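Local coordinates for protein triphenylmethane reductase (Citrobacter sp., PDB 2JL1) that reduces triphenylmethane dyes, probably by hydride transfer from NADPH held at a Rossmann-type nucleotide-binding fold, at residues V91-R95 with A127-I133; I102-A108 with T136-L142; E177-A181 with I271-T275. All coordinates share one frame. Residue numbers count along the deposited sequence, not the author numbering.

Contact 2 is the core of the fold: two parallel strands joined by main-chain hydrogen bonds, the loop after the second reaching the NADP nicotinamide. Contact 1 packs the helices that precede and follow strand 101-107; Ile-128 and Ile-133 of contact 1 rest on Ile-102 of contact 2. It too is buried, but well away from the chain centre, where a second subunit covers it, and its surfaces meet through apolar side chains. Contact 3, more open to solvent, ties helix 175-186 to a loop far along the chain, mixing apolar packing with a carboxylate-to-amide bond; its Leu-178 touches Asn-140 of contact 2. Contacts 1 and 3 do not touch.

Contact 1 (V91-R95 with A127-I133); sequences VKAAR and AIRTTNI. With GOL (glycerol), chain G.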
loop_
_atom_site.group_PDB
_atom_site.type_symbol
_atom_site.label_atom_id
_atom_site.label_comp_id
_atom_site.label_asym_id
_atom_site.label_seq_id
_atom_site.Cartn_x
_atom_site.Cartn_y
_atom_site.Cartn_z
ATOM N N VAL A 91 11.581 -2.791 0.874
ATOM C CA VAL A 91 11.387 -2.419 -0.530
ATOM C C VAL A 91 12.362 -1.308 -0.920
ATOM O O VAL A 91 12.972 -1.377 -1.999
ATOM C CB VAL A 91 9.918 -1.993 -0.787
ATOM C CG1 VAL A 91 9.716 -1.517 -2.217
ATOM C CG2 VAL A 91 8.982 -3.146 -0.484
ATOM N N LYS A 92 12.536 -0.305 -0.055
ATOM C CA LYS A 92 13.473 0.791 -0.393
ATOM C C LYS A 92 14.908 0.287 -0.459
ATOM O O LYS A 92 15.652 0.658 -1.366
ATOM C CB LYS A 92 13.398 1.954 0.587
ATOM C CG LYS A 92 14.094 3.214 0.048
ATOM C CD LYS A 92 14.213 4.269 1.091
ATOM C CE LYS A 92 14.963 5.477 0.533
ATOM N NZ LYS A 92 16.418 5.198 0.581
ATOM N N ALA A 93 15.292 -0.555 0.504
ATOM C CA ALA A 93 16.624 -1.180 0.507
ATOM C C ALA A 93 16.865 -1.996 -0.771
ATOM O O ALA A 93 17.923 -1.865 -1.423
ATOM C CB ALA A 93 16.818 -2.033 1.739
ATOM N N ALA A 94 15.865 -2.781 -1.159
ATOM C CA ALA A 94 15.914 -3.550 -2.402
ATOM C C ALA A 94 16.079 -2.633 -3.617
ATOM O O ALA A 94 16.934 -2.880 -4.474
ATOM C CB ALA A 94 14.663 -4.453 -2.533
ATOM N N ARG A 95 15.276 -1.568 -3.692
ATOM C CA ARG A 95 15.403 -0.601 -4.782
ATOM C C ARG A 95 16.845 -0.027 -4.802
ATOM O O ARG A 95 17.514 -0.058 -5.850
ATOM C CB ARG A 95 14.364 0.519 -4.646
ATOM C CG ARG A 95 14.193 1.446 -5.874
ATOM C CD ARG A 95 15.337 2.474 -6.017
ATOM N NE ARG A 95 15.538 3.270 -4.809
ATOM C CZ ARG A 95 14.900 4.399 -4.541
ATOM N NH1 ARG A 95 14.012 4.894 -5.402
ATOM N NH2 ARG A 95 15.153 5.038 -3.412
ATOM N N ALA A 127 3.906 -0.846 -2.770
ATOM C CA ALA A 127 5.273 -0.380 -2.541
ATOM C C ALA A 127 6.269 -0.978 -3.545
ATOM O O ALA A 127 7.081 -0.268 -4.130
ATOM C CB ALA A 127 5.728 -0.663 -1.094
ATOM N N ILE A 128 6.197 -2.293 -3.746
ATOM C CA ILE A 128 7.077 -2.968 -4.712
ATOM C C ILE A 128 6.849 -2.456 -6.141
ATOM O O ILE A 128 7.810 -2.305 -6.920
ATOM C CB ILE A 128 6.909 -4.512 -4.644
ATOM C CG1 ILE A 128 7.503 -5.021 -3.331
ATOM C CG2 ILE A 128 7.546 -5.189 -5.896
ATOM C CD1 ILE A 128 7.031 -6.467 -2.879
ATOM N N ARG A 129 5.589 -2.187 -6.484
ATOM C CA ARG A 129 5.281 -1.605 -7.798
ATOM C C ARG A 129 5.990 -0.257 -8.048
ATOM O O ARG A 129 6.447 -0.018 -9.165
ATOM C CB ARG A 129 3.775 -1.516 -8.053
ATOM C CG ARG A 129 3.084 -2.880 -8.174
ATOM C CD ARG A 129 1.576 -2.718 -8.354
ATOM N NE ARG A 129 0.861 -3.995 -8.433
ATOM C CZ ARG A 129 0.686 -4.704 -9.549
ATOM N NH1 ARG A 129 1.203 -4.288 -10.703
ATOM N NH2 ARG A 129 -0.010 -5.838 -9.510
ATOM N N THR A 130 6.122 0.589 -7.019
ATOM C CA THR A 130 6.834 1.888 -7.152
ATOM C C THR A 130 8.311 1.775 -7.515
ATOM O O THR A 130 8.925 2.754 -7.974
ATOM C CB THR A 130 6.721 2.771 -5.879
ATOM O OG1 THR A 130 7.630 2.294 -4.858
ATOM C CG2 THR A 130 5.309 2.787 -5.378
ATOM N N THR A 131 8.897 0.608 -7.285
ATOM C CA THR A 131 10.310 0.436 -7.573
ATOM C C THR A 131 10.616 0.164 -9.045
ATOM O O THR A 131 11.765 0.292 -9.454
ATOM C CB THR A 131 10.925 -0.701 -6.781
ATOM O OG1 THR A 131 10.411 -1.941 -7.279
ATOM C CG2 THR A 131 10.638 -0.557 -5.292
ATOM N N ASN A 132 9.627 -0.274 -9.818
ATOM C CA ASN A 132 9.890 -0.717 -11.200
ATOM C C ASN A 132 10.766 -1.981 -11.310
ATOM O O ASN A 132 11.193 -2.345 -12.411
ATOM C CB ASN A 132 10.509 0.426 -12.028
ATOM C CG ASN A 132 9.589 1.634 -12.129
ATOM O OD1 ASN A 132 8.367 1.483 -12.256
ATOM N ND2 ASN A 132 10.164 2.843 -12.060
ATOM N N ILE A 133 11.056 -2.640 -10.184
ATOM C CA ILE A 133 11.718 -3.946 -10.236
ATOM C C ILE A 133 10.702 -4.997 -10.702
ATOM O O ILE A 133 9.584 -5.059 -10.170
ATOM C CB ILE A 133 12.325 -4.377 -8.865
ATOM C CG1 ILE A 133 13.272 -3.314 -8.289
ATOM C CG2 ILE A 133 13.053 -5.729 -8.984
ATOM C CD1 ILE A 133 13.726 -3.628 -6.803
HETATM C C1 GOL G . 11.460 6.960 -8.217
HETATM O O1 GOL G . 10.298 7.744 -8.074
HETATM C C2 GOL G . 11.124 5.474 -8.251
HETATM O O2 GOL G . 10.762 5.014 -6.966
HETATM C C3 GOL G . 12.349 4.713 -8.728
HETATM O O3 GOL G . 12.440 3.516 -7.996
#
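Val-91 is the main knob. Its side chain fits a hollow in segment 127-133 walled by Ala-127, Ile-128 and Thr-131: CG1 lies 3.5 Å from Ala-127 O and 3.4 Å from Thr-131 CG2, while CG2 reaches Ile-128 CG1 at 3.7 Å. The Thr-131 methyl answers this bump, resting between Val-91 and Arg-95, whose CB is 3.9 Å from Thr-131 CG2. Beyond the helix, Asn-132 takes positive phi and turns the chain so that Ile-133 faces helix 80-96; Ile-133 CD1 settles 4.0 Å from both Ala-94 O and Arg-95 CA, a space left open by the small Ala-94. Within this bend Ile-133 N donates to Thr-131 OG1 (3.1 Å), an ST turn. The Arg-95 guanidinium leads away to a salt bridge with Asp-79 of the second subunit, which also packs on Ala-127 and Thr-131. Arg-95 NH1 also bonds weakly to glycerol O3 (3.3 Å); glycerol O2 donates to Thr-130 O (3.1 Å). Such packing characterises neighbouring helices along one face of a Rossmann-type parallel sheet.

Contact 2 (I102-A108 with T136-L142); sequences IAYTGYA and TFLRNAL. With NAP (NADP nicotinamide-adenine-dinucleotide phosphate), chain B; GOL (glycerol), chain F.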
loop_
_atom_site.group_PDB
_atom_site.type_symbol
_atom_site.label_atom_id
_atom_site.label_comp_id
_atom_site.label_asym_id
_atom_site.label_seq_id
_atom_site.Cartn_x
_atom_site.Cartn_y
_atom_site.Cartn_z
ATOM N N ILE A 102 12.215 -9.125 -7.711
ATOM C CA ILE A 102 11.696 -9.309 -6.369
ATOM C C ILE A 102 10.434 -10.196 -6.344
ATOM O O ILE A 102 9.450 -9.900 -7.021
ATOM C CB ILE A 102 11.452 -7.951 -5.673
ATOM C CG1 ILE A 102 10.981 -8.141 -4.235
ATOM C CG2 ILE A 102 10.442 -7.106 -6.448
ATOM C CD1 ILE A 102 11.504 -7.046 -3.305
ATOM N N ALA A 103 10.477 -11.273 -5.558
ATOM C CA ALA A 103 9.282 -12.080 -5.240
ATOM C C ALA A 103 8.861 -11.764 -3.811
ATOM O O ALA A 103 9.725 -11.688 -2.930
ATOM C CB ALA A 103 9.573 -13.579 -5.367
ATOM N N TYR A 104 7.550 -11.635 -3.583
ATOM C CA TYR A 104 7.000 -11.265 -2.287
ATOM C C TYR A 104 5.865 -12.240 -1.871
ATOM O O TYR A 104 4.948 -12.503 -2.650
ATOM C CB TYR A 104 6.480 -9.811 -2.316
ATOM C CG TYR A 104 5.730 -9.437 -1.043
ATOM C CD1 TYR A 104 6.385 -9.405 0.199
ATOM C CD2 TYR A 104 4.363 -9.191 -1.071
ATOM C CE1 TYR A 104 5.696 -9.103 1.376
ATOM C CE2 TYR A 104 3.659 -8.891 0.109
ATOM C CZ TYR A 104 4.331 -8.860 1.312
ATOM O OH TYR A 104 3.642 -8.582 2.452
ATOM N N THR A 105 5.947 -12.773 -0.652
ATOM C CA THR A 105 4.921 -13.659 -0.109
ATOM C C THR A 105 3.766 -12.826 0.445
ATOM O O THR A 105 3.816 -12.333 1.602
ATOM C CB THR A 105 5.464 -14.578 1.022
ATOM O OG1 THR A 105 5.986 -13.774 2.075
ATOM C CG2 THR A 105 6.559 -15.513 0.477
ATOM N N GLY A 106 2.731 -12.697 -0.376
ATOM C CA GLY A 106 1.534 -11.911 -0.052
ATOM C C GLY A 106 0.443 -12.838 0.442
ATOM O O GLY A 106 0.721 -13.848 1.079
ATOM N N TYR A 107 -0.798 -12.475 0.175
ATOM C CA TYR A 107 -1.938 -13.205 0.724
ATOM C C TYR A 107 -2.963 -13.298 -0.402
ATOM O O TYR A 107 -3.271 -12.291 -1.045
ATOM C CB TYR A 107 -2.461 -12.476 1.963
ATOM C CG TYR A 107 -3.652 -13.108 2.640
ATOM C CD1 TYR A 107 -3.592 -14.427 3.116
ATOM C CD2 TYR A 107 -4.831 -12.384 2.827
ATOM C CE1 TYR A 107 -4.695 -15.032 3.753
ATOM C CE2 TYR A 107 -5.951 -12.976 3.470
ATOM C CZ TYR A 107 -5.863 -14.304 3.932
ATOM O OH TYR A 107 -6.946 -14.912 4.558
ATOM N N ALA A 108 -3.421 -14.522 -0.684
ATOM C CA ALA A 108 -4.302 -14.796 -1.810
ATOM C C ALA A 108 -5.605 -14.057 -1.636
ATOM O O ALA A 108 -6.138 -13.941 -0.516
ATOM C CB ALA A 108 -4.561 -16.294 -1.938
ATOM N N THR A 136 7.246 -10.776 -8.679
ATOM C CA THR A 136 6.311 -11.887 -8.660
ATOM C C THR A 136 5.615 -11.846 -7.310
ATOM O O THR A 136 6.265 -11.924 -6.276
ATOM C CB THR A 136 6.979 -13.266 -8.796
ATOM O OG1 THR A 136 7.808 -13.310 -9.976
ATOM C CG2 THR A 136 5.887 -14.349 -8.920
ATOM N N PHE A 137 4.296 -11.740 -7.327
ATOM C CA PHE A 137 3.541 -11.733 -6.085
ATOM C C PHE A 137 3.017 -13.146 -5.869
ATOM O O PHE A 137 2.180 -13.654 -6.623
ATOM C CB PHE A 137 2.425 -10.688 -6.140
ATOM C CG PHE A 137 2.930 -9.278 -6.232
ATOM C CD1 PHE A 137 2.199 -8.309 -6.911
ATOM C CD2 PHE A 137 4.142 -8.915 -5.650
ATOM C CE1 PHE A 137 2.644 -6.995 -6.977
ATOM C CE2 PHE A 137 4.607 -7.591 -5.756
ATOM C CZ PHE A 137 3.850 -6.645 -6.425
ATOM N N LEU A 138 3.614 -13.802 -4.891
ATOM C CA LEU A 138 3.311 -15.154 -4.516
ATOM C C LEU A 138 2.263 -15.022 -3.426
ATOM O O LEU A 138 2.584 -14.881 -2.234
ATOM C CB LEU A 138 4.590 -15.831 -3.966
ATOM C CG LEU A 138 5.768 -15.981 -4.944
ATOM C CD1 LEU A 138 7.103 -16.301 -4.207
ATOM C CD2 LEU A 138 5.471 -17.026 -6.015
ATOM N N ARG A 139 0.999 -14.991 -3.826
ATOM C CA ARG A 139 -0.061 -14.688 -2.865
ATOM C C ARG A 139 -0.490 -15.970 -2.166
ATOM O O ARG A 139 -1.287 -16.736 -2.697
ATOM C CB ARG A 139 -1.249 -14.032 -3.572
ATOM C CG ARG A 139 -0.980 -12.625 -4.078
ATOM C CD ARG A 139 -2.272 -12.036 -4.581
ATOM N NE ARG A 139 -2.243 -10.574 -4.596
ATOM C CZ ARG A 139 -3.343 -9.829 -4.739
ATOM N NH1 ARG A 139 -4.530 -10.419 -4.897
ATOM N NH2 ARG A 139 -3.273 -8.502 -4.722
ATOM N N ASN A 140 0.072 -16.218 -0.986
ATOM C CA ASN A 140 -0.093 -17.512 -0.326
ATOM C C ASN A 140 -1.449 -17.637 0.356
ATOM O O ASN A 140 -1.962 -16.667 0.886
ATOM C CB ASN A 140 1.027 -17.751 0.691
ATOM C CG ASN A 140 2.372 -18.017 0.034
ATOM O OD1 ASN A 140 2.457 -18.292 -1.172
ATOM N ND2 ASN A 140 3.433 -17.897 0.814
ATOM N N ALA A 141 -1.998 -18.857 0.348
ATOM C CA ALA A 141 -3.109 -19.226 1.208
ATOM C C ALA A 141 -2.677 -19.274 2.680
ATOM O O ALA A 141 -1.481 -19.307 3.001
ATOM C CB ALA A 141 -3.624 -20.621 0.805
ATOM N N LEU A 142 -3.663 -19.297 3.578
ATOM C CA LEU A 142 -3.406 -19.733 4.940
ATOM C C LEU A 142 -2.687 -21.088 4.928
ATOM O O LEU A 142 -2.925 -21.899 4.034
ATOM C CB LEU A 142 -4.719 -19.852 5.705
ATOM C CG LEU A 142 -5.570 -18.580 5.812
ATOM C CD1 LEU A 142 -6.927 -18.956 6.467
ATOM C CD2 LEU A 142 -4.813 -17.503 6.647
HETATM P PA NAP B . 7.961 -17.731 11.056
HETATM O O1A NAP B . 7.309 -17.180 12.276
HETATM O O2A NAP B . 8.492 -19.104 11.192
HETATM O O5B NAP B . 9.121 -16.769 10.534
HETATM C C5B NAP B . 9.056 -15.360 10.560
HETATM C C4B NAP B . 10.446 -14.909 10.137
HETATM O O4B NAP B . 10.538 -13.490 10.124
HETATM C C3B NAP B . 11.464 -15.438 11.148
HETATM O O3B NAP B . 12.553 -16.004 10.465
HETATM C C2B NAP B . 11.924 -14.207 11.876
HETATM O O2B NAP B . 13.283 -14.284 12.173
HETATM C C1B NAP B . 11.717 -13.140 10.821
HETATM N N9A NAP B . 11.686 -11.816 11.457
HETATM C C8A NAP B . 10.911 -11.396 12.504
HETATM N N7A NAP B . 11.226 -10.104 12.759
HETATM C C5A NAP B . 12.202 -9.716 11.906
HETATM C C6A NAP B . 12.892 -8.515 11.739
HETATM N N6A NAP B . 12.637 -7.463 12.512
HETATM N N1A NAP B . 13.850 -8.426 10.755
HETATM C C2A NAP B . 14.133 -9.513 9.956
HETATM N N3A NAP B . 13.447 -10.694 10.117
HETATM C C4A NAP B . 12.501 -10.789 11.085
HETATM O O3 NAP B . 6.857 -17.670 9.866
HETATM P PN NAP B . 6.533 -18.714 8.684
HETATM O O1N NAP B . 7.818 -19.055 8.052
HETATM O O2N NAP B . 5.659 -19.795 9.220
HETATM O O5D NAP B . 5.710 -17.769 7.621
HETATM C C5D NAP B . 6.381 -16.718 6.940
HETATM C C4D NAP B . 5.595 -15.403 6.881
HETATM O O4D NAP B . 4.301 -15.654 6.359
HETATM C C3D NAP B . 5.376 -14.777 8.261
HETATM O O3D NAP B . 6.358 -13.848 8.645
HETATM C C2D NAP B . 4.009 -14.127 8.169
HETATM O O2D NAP B . 4.032 -12.787 7.724
HETATM C C1D NAP B . 3.319 -14.941 7.096
HETATM N N1N NAP B . 2.332 -15.817 7.748
HETATM C C2N NAP B . 1.432 -16.437 6.941
HETATM C C3N NAP B . 0.458 -17.227 7.481
HETATM C C7N NAP B . -0.531 -17.885 6.618
HETATM O O7N NAP B . -1.424 -18.793 7.258
HETATM N N7N NAP B . -0.541 -17.550 5.322
HETATM C C4N NAP B . 0.448 -17.483 8.868
HETATM C C5N NAP B . 1.421 -16.927 9.662
HETATM C C6N NAP B . 2.340 -16.038 9.094
HETATM P P2B NAP B . 13.815 -14.805 13.606
HETATM O O1X NAP B . 14.171 -16.270 13.447
HETATM O O2X NAP B . 12.769 -14.659 14.699
HETATM O O3X NAP B . 15.032 -13.955 13.910
HETATM C C1 GOL F . -7.151 -17.586 2.461
HETATM O O1 GOL F . -6.310 -18.729 2.352
HETATM C C2 GOL F . -7.092 -16.702 1.197
HETATM O O2 GOL F . -8.088 -17.056 0.287
HETATM C C3 GOL F . -7.344 -15.239 1.575
HETATM O O3 GOL F . -8.329 -14.582 0.802
#
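This is a parallel strand pairing inside the Rossmann-type sheet, toward its 194-198 edge, between strands 101-107 and 135-140, which helix 117-130 connects as a beta-alpha-beta unit; strands 69-72 and 194-198 flank the pair. Thr-136, Leu-138 and Asn-140 each bond through both N and O to residues on the partner strand. Thr-136 N donates to Ile-102 O (2.9 Å) and Tyr-104 N to Thr-136 O (3.0 Å); Leu-138 N reaches Tyr-104 O and Gly-106 N reaches Leu-138 O, both at 2.9 Å. A weak bond from Asn-140 N to Gly-106 O (3.2 Å) and one from Ala-108 N to Asn-140 O (3.0 Å) carry the pairing to the strand ends. The strand axes diverge by 39°, a pronounced twist.

Ala-103, Thr-105, Tyr-107, Thr-136, Leu-138 and Asn-140 share one face; Ala-103 CB packs on Leu-138 CD1 at 3.9 Å, and helix 175-186 covers Leu-138. Tyr-107 CE1 touches Leu-142 CD2 at 3.8 Å, joining the end of one strand to the loop after the other. On the opposite face, Tyr-104 CB meets Phe-137 CD2 at 4.2 Å beneath helix 117-130, and the missing side chain of Gly-106 leaves space beside Arg-139, which forms salt bridges to Glu-125 and Glu-111.

Thr-105 OG1 bonds to Ser-74 N of the cofactor site, and the carboxamide N7N of NADP donates to Ala-141 O at 3.1 Å. Placing the nicotinamide at the C-terminal ends of parallel strands is the hallmark of the Rossmann-type dinucleotide-binding fold.

Contact 3 (E177-A181 with I271-T275); sequences ELALA and IGSLT
Segment 177-181 is one regular turn and a little more within helix 175-186, with Ala-181 N bonded to Glu-177 O at 3.0 Å. Segment 271-275 runs off the end of helix 266-271: Ile-271 has phi/psi of -116/-2°, Gly-272 breaks away with positive phi (82/-156°), and Ser-273 (-54/140°), Leu-274 (-91/154°) and Thr-275 (-75/123°) follow in extended form toward helix 277-285. The two backbones approach at Ala-181 and Ile-271, with CA atoms 6.1 Å apart, and stand wider at Glu-177 and Leu-274, whose CA atoms are separated by 7.6 Å.

Ile-271 (chi1 p, chi2 t) points at the helix and fills the groove between positions 177, 180 and 181. Its CD1 lies 3.7 Å from Glu-177 CB; its CG2 lies 3.9 Å from Leu-180 CG, 3.6 Å from Ala-181 CA and 3.9 Å from Ala-181 CB. Leu-180 takes chi1 t and chi2 p.

Glu-177 (chi1 m, chi2 t, chi3 -58°) stretches toward the extended loop residues. Its OE2 accepts from Thr-275 N at 2.7 Å, approaches Thr-275 OG1 to 3.0 Å, and comes within 3.2 Å of Leu-274 CA. Its OE1 is hydrogen-bonded to a glycerol, probably from the crystallisation liquor, that also meets Thr-275 O.

Ile-271, at the end of helix 266-271, thus packs on helix 175-186, while one buried carboxylate gives the Thr-275 amide an acceptor: a helix-to-loop contact, apolar at Ile-271 and polar at Thr-275, joining parts of the chain some ninety residues apart.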
loop_
_atom_site.group_PDB
_atom_site.type_symbol
_atom_site.label_atom_id
_atom_site.label_comp_id
_atom_site.label_asym_id
_atom_site.label_seq_id
_atom_site.Cartn_x
_atom_site.Cartn_y
_atom_site.Cartn_z
ATOM N N GLU A 177 4.540 -26.909 0.345
ATOM C CA GLU A 177 4.148 -26.672 -1.053
ATOM C C GLU A 177 4.265 -25.218 -1.463
ATOM O O GLU A 177 4.628 -24.936 -2.597
ATOM C CB GLU A 177 2.734 -27.184 -1.343
ATOM C CG GLU A 177 2.600 -28.688 -1.191
ATOM C CD GLU A 177 1.202 -29.182 -1.452
ATOM O OE1 GLU A 177 0.236 -28.733 -0.775
ATOM O OE2 GLU A 177 1.100 -30.069 -2.304
ATOM N N LEU A 178 3.975 -24.294 -0.553
ATOM C CA LEU A 178 4.170 -22.868 -0.844
ATOM C C LEU A 178 5.650 -22.554 -1.019
ATOM O O LEU A 178 6.026 -21.740 -1.862
ATOM C CB LEU A 178 3.597 -22.006 0.263
ATOM C CG LEU A 178 2.083 -22.124 0.350
ATOM C CD1 LEU A 178 1.567 -21.534 1.689
ATOM C CD2 LEU A 178 1.432 -21.489 -0.895
ATOM N N ALA A 179 6.490 -23.231 -0.242
ATOM C CA ALA A 179 7.942 -23.043 -0.336
ATOM C C ALA A 179 8.482 -23.582 -1.644
ATOM O O ALA A 179 9.401 -23.008 -2.239
ATOM C CB ALA A 179 8.638 -23.725 0.828
ATOM N N LEU A 180 7.930 -24.717 -2.062
ATOM C CA LEU A 180 8.258 -25.332 -3.348
ATOM C C LEU A 180 7.896 -24.399 -4.498
ATOM O O LEU A 180 8.678 -24.228 -5.435
ATOM C CB LEU A 180 7.563 -26.705 -3.492
ATOM C CG LEU A 180 7.674 -27.412 -4.836
ATOM C CD1 LEU A 180 9.165 -27.549 -5.297
ATOM C CD2 LEU A 180 7.006 -28.785 -4.785
ATOM N N ALA A 181 6.725 -23.775 -4.408
ATOM C CA ALA A 181 6.280 -22.789 -5.404
ATOM C C ALA A 181 7.196 -21.578 -5.483
ATOM O O ALA A 181 7.512 -21.105 -6.583
ATOM C CB ALA A 181 4.843 -22.338 -5.080
ATOM N N ILE A 271 3.434 -26.287 -9.470
ATOM C CA ILE A 271 4.162 -27.354 -8.768
ATOM C C ILE A 271 3.680 -28.799 -9.030
ATOM O O ILE A 271 4.295 -29.742 -8.528
ATOM C CB ILE A 271 4.253 -27.091 -7.232
ATOM C CG1 ILE A 271 2.886 -27.274 -6.553
ATOM C CG2 ILE A 271 4.868 -25.705 -6.949
ATOM C CD1 ILE A 271 2.971 -27.425 -5.046
ATOM N N GLY A 272 2.626 -28.963 -9.837
ATOM C CA GLY A 272 1.996 -30.277 -10.063
ATOM C C GLY A 272 1.018 -30.649 -8.957
ATOM O O GLY A 272 0.501 -29.775 -8.274
ATOM N N SER A 273 0.767 -31.947 -8.774
ATOM C CA SER A 273 -0.226 -32.456 -7.814
ATOM C C SER A 273 -0.002 -31.935 -6.404
ATOM O O SER A 273 1.142 -31.847 -5.955
ATOM C CB SER A 273 -0.204 -33.986 -7.754
ATOM O OG SER A 273 -0.665 -34.554 -8.961
ATOM N N LEU A 274 -1.102 -31.609 -5.724
ATOM C CA LEU A 274 -1.078 -31.123 -4.355
ATOM C C LEU A 274 -1.201 -32.289 -3.384
ATOM O O LEU A 274 -1.771 -33.320 -3.711
ATOM C CB LEU A 274 -2.244 -30.154 -4.100
ATOM C CG LEU A 274 -2.391 -28.937 -5.044
ATOM C CD1 LEU A 274 -3.632 -28.112 -4.705
ATOM C CD2 LEU A 274 -1.110 -28.077 -5.053
ATOM N N THR A 275 -0.670 -32.097 -2.184
ATOM C CA THR A 275 -0.660 -33.117 -1.144
ATOM C C THR A 275 -2.056 -33.227 -0.565
ATOM O O THR A 275 -2.599 -32.237 -0.092
ATOM C CB THR A 275 0.320 -32.717 -0.046
ATOM O OG1 THR A 275 1.609 -32.527 -0.646
ATOM C CG2 THR A 275 0.406 -33.783 1.047
#